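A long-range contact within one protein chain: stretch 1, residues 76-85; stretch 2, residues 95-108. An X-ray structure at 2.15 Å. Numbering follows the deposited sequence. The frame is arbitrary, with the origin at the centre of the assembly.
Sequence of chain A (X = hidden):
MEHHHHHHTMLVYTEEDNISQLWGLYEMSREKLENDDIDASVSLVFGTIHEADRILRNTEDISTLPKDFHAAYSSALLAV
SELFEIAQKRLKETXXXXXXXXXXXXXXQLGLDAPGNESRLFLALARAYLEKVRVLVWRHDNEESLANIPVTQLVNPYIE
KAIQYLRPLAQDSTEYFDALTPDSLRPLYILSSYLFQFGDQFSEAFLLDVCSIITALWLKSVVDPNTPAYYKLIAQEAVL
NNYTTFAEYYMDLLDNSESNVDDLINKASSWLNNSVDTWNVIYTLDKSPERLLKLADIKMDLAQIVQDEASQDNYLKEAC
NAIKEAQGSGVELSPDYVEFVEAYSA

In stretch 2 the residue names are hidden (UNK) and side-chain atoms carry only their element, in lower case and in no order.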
# COMPACT_ATOMS: atom_id res chain seq x y z
N ALA A 76 14.01 9.65 -4.23
CA ALA A 76 13.94 10.58 -5.35
C ALA A 76 14.00 9.83 -6.68
O ALA A 76 13.22 10.10 -7.59
CB ALA A 76 15.06 11.62 -5.25
N LEU A 77 14.92 8.87 -6.79
CA LEU A 77 15.03 8.04 -7.99
C LEU A 77 13.72 7.31 -8.29
O LEU A 77 13.26 7.26 -9.44
CB LEU A 77 16.21 7.06 -7.88
CG LEU A 77 17.61 7.70 -7.89
CD1 LEU A 77 18.68 6.77 -7.33
CD2 LEU A 77 17.99 8.17 -9.31
N LEU A 78 13.09 6.77 -7.26
CA LEU A 78 11.87 6.03 -7.46
C LEU A 78 10.79 6.97 -7.97
O LEU A 78 9.94 6.59 -8.78
CB LEU A 78 11.40 5.38 -6.16
CG LEU A 78 10.32 4.30 -6.35
CD1 LEU A 78 10.84 3.28 -7.34
CD2 LEU A 78 9.92 3.65 -5.01
N ALA A 79 10.83 8.21 -7.49
CA ALA A 79 9.78 9.16 -7.79
C ALA A 79 9.88 9.57 -9.25
O ALA A 79 8.87 9.88 -9.88
CB ALA A 79 9.85 10.39 -6.86
N VAL A 80 11.10 9.56 -9.78
CA VAL A 80 11.30 9.87 -11.19
C VAL A 80 10.59 8.80 -11.99
O VAL A 80 9.89 9.11 -12.96
CB VAL A 80 12.80 9.94 -11.60
CG1 VAL A 80 12.96 10.05 -13.13
CG2 VAL A 80 13.49 11.13 -10.92
N SER A 81 10.73 7.54 -11.56
CA SER A 81 10.02 6.45 -12.22
C SER A 81 8.50 6.61 -12.13
O SER A 81 7.80 6.37 -13.10
CB SER A 81 10.47 5.07 -11.69
OG SER A 81 9.96 4.80 -10.39
N GLU A 82 7.99 7.03 -10.98
CA GLU A 82 6.55 7.20 -10.79
C GLU A 82 5.99 8.28 -11.72
O GLU A 82 4.88 8.18 -12.23
CB GLU A 82 6.25 7.58 -9.34
CG GLU A 82 4.76 7.84 -9.06
CD GLU A 82 4.50 8.24 -7.61
OE1 GLU A 82 5.49 8.46 -6.87
OE2 GLU A 82 3.33 8.35 -7.20
N LEU A 83 6.77 9.33 -11.93
CA LEU A 83 6.32 10.47 -12.69
C LEU A 83 7.01 10.51 -14.03
O LEU A 83 7.13 11.59 -14.64
CB LEU A 83 6.66 11.73 -11.90
CG LEU A 83 6.12 11.70 -10.47
CD1 LEU A 83 6.53 12.93 -9.66
CD2 LEU A 83 4.60 11.54 -10.52
N PHE A 84 7.49 9.36 -14.47
CA PHE A 84 8.35 9.28 -15.66
C PHE A 84 7.73 9.87 -16.93
O PHE A 84 8.44 10.36 -17.81
CB PHE A 84 8.79 7.84 -15.93
CG PHE A 84 9.94 7.74 -16.90
CD1 PHE A 84 11.21 8.16 -16.53
CD2 PHE A 84 9.74 7.27 -18.18
CE1 PHE A 84 12.27 8.08 -17.41
CE2 PHE A 84 10.80 7.19 -19.08
CZ PHE A 84 12.07 7.60 -18.69
N GLU A 85 6.41 9.82 -17.02
CA GLU A 85 5.72 10.27 -18.22
C GLU A 85 6.00 11.76 -18.46
O GLU A 85 6.15 12.19 -19.60
CB GLU A 85 4.23 10.01 -18.08
CG GLU A 85 3.38 10.62 -19.19
CD GLU A 85 1.89 10.58 -18.88
OE1 GLU A 85 1.49 11.03 -17.77
OE2 GLU A 85 1.11 10.09 -19.74
N UNK A 95 16.67 6.94 -21.70
CA UNK A 95 16.21 6.62 -20.34
C UNK A 95 14.87 5.90 -20.27
O UNK A 95 14.04 6.02 -21.17
o UNK A 95 18.34 7.93 -18.45
c UNK A 95 17.58 8.45 -19.27
c UNK A 95 16.19 7.89 -19.50
n UNK A 95 17.92 9.50 -20.01
N UNK A 96 14.66 5.14 -19.19
CA UNK A 96 13.39 4.43 -19.00
C UNK A 96 12.91 4.49 -17.55
O UNK A 96 13.71 4.64 -16.62
c UNK A 96 13.94 2.77 -20.84
o UNK A 96 14.48 2.31 -18.52
c UNK A 96 13.51 2.94 -19.37
N UNK A 97 11.59 4.35 -17.37
CA UNK A 97 11.02 4.21 -16.04
C UNK A 97 11.72 3.08 -15.27
O UNK A 97 12.15 3.26 -14.11
o UNK A 97 6.99 2.77 -15.95
c UNK A 97 8.88 3.67 -14.76
c UNK A 97 7.47 3.08 -14.83
c UNK A 97 9.51 3.94 -16.12
o UNK A 97 6.84 2.93 -13.76
N UNK A 98 11.85 1.92 -15.90
CA UNK A 98 12.43 0.76 -15.24
C UNK A 98 13.86 1.00 -14.77
O UNK A 98 14.28 0.53 -13.72
o UNK A 98 12.43 -2.96 -17.37
c UNK A 98 12.61 -3.04 -16.14
c UNK A 98 12.81 -1.75 -15.34
o UNK A 98 12.65 -4.13 -15.53
c UNK A 98 12.37 -0.49 -16.11
N UNK A 99 14.62 1.75 -15.55
CA UNK A 99 16.00 2.02 -15.15
C UNK A 99 16.06 2.88 -13.88
O UNK A 99 16.95 2.72 -13.06
o UNK A 99 18.17 2.55 -16.05
c UNK A 99 16.77 2.66 -16.30
N UNK A 100 15.07 3.76 -13.71
CA UNK A 100 14.98 4.55 -12.48
C UNK A 100 14.57 3.71 -11.26
O UNK A 100 15.01 3.97 -10.14
c UNK A 100 16.43 9.05 -14.23
c UNK A 100 14.97 7.18 -14.61
c UNK A 100 14.88 6.95 -13.24
c UNK A 100 14.08 5.78 -12.69
o UNK A 100 17.19 10.09 -14.71
c UNK A 100 16.36 8.84 -12.87
c UNK A 100 15.73 8.23 -15.11
c UNK A 100 15.59 7.79 -12.38
N UNK A 101 13.73 2.69 -11.47
CA UNK A 101 13.41 1.75 -10.40
C UNK A 101 14.67 0.97 -10.03
O UNK A 101 14.99 0.85 -8.86
c UNK A 101 10.99 1.48 -11.13
c UNK A 101 12.30 0.75 -10.83
c UNK A 101 9.91 0.57 -11.75
c UNK A 101 12.11 -0.36 -9.78
N UNK A 102 15.40 0.46 -11.04
CA UNK A 102 16.67 -0.22 -10.80
C UNK A 102 17.66 0.65 -10.01
O UNK A 102 18.32 0.18 -9.08
o UNK A 102 15.67 -2.35 -12.28
c UNK A 102 16.54 -1.68 -12.89
o UNK A 102 16.78 -1.83 -14.11
c UNK A 102 17.35 -0.65 -12.10
N UNK A 103 17.78 1.91 -10.42
CA UNK A 103 18.68 2.83 -9.71
C UNK A 103 18.24 3.05 -8.26
O UNK A 103 19.07 3.03 -7.35
c UNK A 103 18.78 4.15 -10.45
N UNK A 104 16.93 3.22 -8.05
CA UNK A 104 16.38 3.35 -6.69
C UNK A 104 16.78 2.17 -5.81
O UNK A 104 17.15 2.34 -4.64
c UNK A 104 14.86 3.49 -6.73
N UNK A 105 16.65 0.96 -6.37
CA UNK A 105 17.07 -0.27 -5.69
C UNK A 105 18.57 -0.26 -5.38
O UNK A 105 18.98 -0.50 -4.26
c UNK A 105 14.81 -2.89 -7.63
c UNK A 105 17.49 -2.75 -6.00
c UNK A 105 16.75 -1.53 -6.56
c UNK A 105 15.23 -1.74 -6.67
N UNK A 106 19.39 0.01 -6.39
CA UNK A 106 20.84 -0.03 -6.19
C UNK A 106 21.30 1.04 -5.19
O UNK A 106 22.15 0.78 -4.32
c UNK A 106 21.95 -2.19 -8.39
o UNK A 106 22.90 -2.21 -7.58
o UNK A 106 21.59 -3.19 -9.04
c UNK A 106 21.19 -0.89 -8.58
c UNK A 106 21.56 0.15 -7.53
N UNK A 107 20.73 2.24 -5.31
CA UNK A 107 21.05 3.34 -4.39
C UNK A 107 20.71 2.93 -2.96
O UNK A 107 21.50 3.13 -2.05
n UNK A 107 24.87 6.63 -5.17
c UNK A 107 20.33 4.62 -4.78
n UNK A 107 24.65 6.36 -2.91
n UNK A 107 22.79 6.23 -4.28
c UNK A 107 24.10 6.40 -4.12
c UNK A 107 21.84 5.96 -3.20
c UNK A 107 20.42 5.75 -3.73
N UNK A 108 19.53 2.35 -2.77
CA UNK A 108 19.11 1.94 -1.44
C UNK A 108 19.98 0.78 -0.90
O UNK A 108 20.32 0.74 0.28
c UNK A 108 17.62 1.59 -1.42
O HOH W 1 7.34 3.51 -11.04

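Position 95 has two side-chain carbons, the second carrying one oxygen and one nitrogen; its CB lies 4.2 Å from Phe84 CZ, but its polar end leads away. This amide is Asn95, bonded elsewhere in the structure. At 96 a single carbon bears one oxygen and one carbon; CA-to-CB points away, and the backbone makes the contact, Phe84 CZ lying 3.4 Å from C of residue 96. This is Thr96, suited to the N-cap: its OG1 accepts from the backbone N of residue 99 at 3.0 Å.

Position 97 has three carbons, the last with two oxygens; its middle carbon packs 3.3 Å from Ser81 O. It is Glu97, whose OE2 takes a bond from water 1 (2.8 Å to the water O). The same water donates to Ser81 OG at 3.0 Å, so a carboxylate suits this place. Position 98 shows the same pattern but points away, touching nothing on stretch 1: Glu98, its acid partly exposed and bonded elsewhere in the structure. One carbon and one oxygen at 99, clear of stretch 1, give Ser99, small and exposed.

At 100 a carbon leads to a six-carbon ring bearing an oxygen; it lies among Leu77, Val80, Ser81 and Phe84, with Val80 CG1 over one face. It is Tyr100, Val80 CG1 being 3.4 Å from the centroid of the Tyr100 ring, a CH-pi contact. A broad flat side chain can fill this hole while its hydroxyl extends past it.

Position 101 has four carbons forked at the first, the longer arm meeting Leu78 CD1 at 4.2 Å: Ile101, an apolar match in a buried place. At 102 two carbons end in two oxygens, out of reach: Asp102, partly exposed and bonded elsewhere.

Positions 103 and 104 have single carbons: Leu77 CD1 is 4.1 Å from CB of 103, Leu77 CB 4.0 Å from CB of 104. They are Ala103 and Ala104, whose small size lets Leu77 come close. Position 105, forked as at 101, faces away: Ile105, apolar and buried. At 106 three carbons end in two oxygens, touching nothing on stretch 1: Glu106, exposed where charge is at home. At 107 come three carbons, a nitrogen and a carbon with two more nitrogens; its CB meets Leu77 CD1 at 3.7 Å. This is Arg107, its aliphatic base packing while NH1 bonds elsewhere. The lone carbon at 108, out of reach, is Ala108, small and apolar in a buried place.

The contact joins two nearly antiparallel helices, 164° between directions and 7.7 Å apart at closest approach. No direct hydrogen bond crosses it. Leu77 and Tyr100 interlock as reciprocal knobs, Phe84 covers the start of the second helix with one face over Glu97 N, and water 1 adds a polar bridge.

Stretch 2 95-108: NTEESYIDAAIERA
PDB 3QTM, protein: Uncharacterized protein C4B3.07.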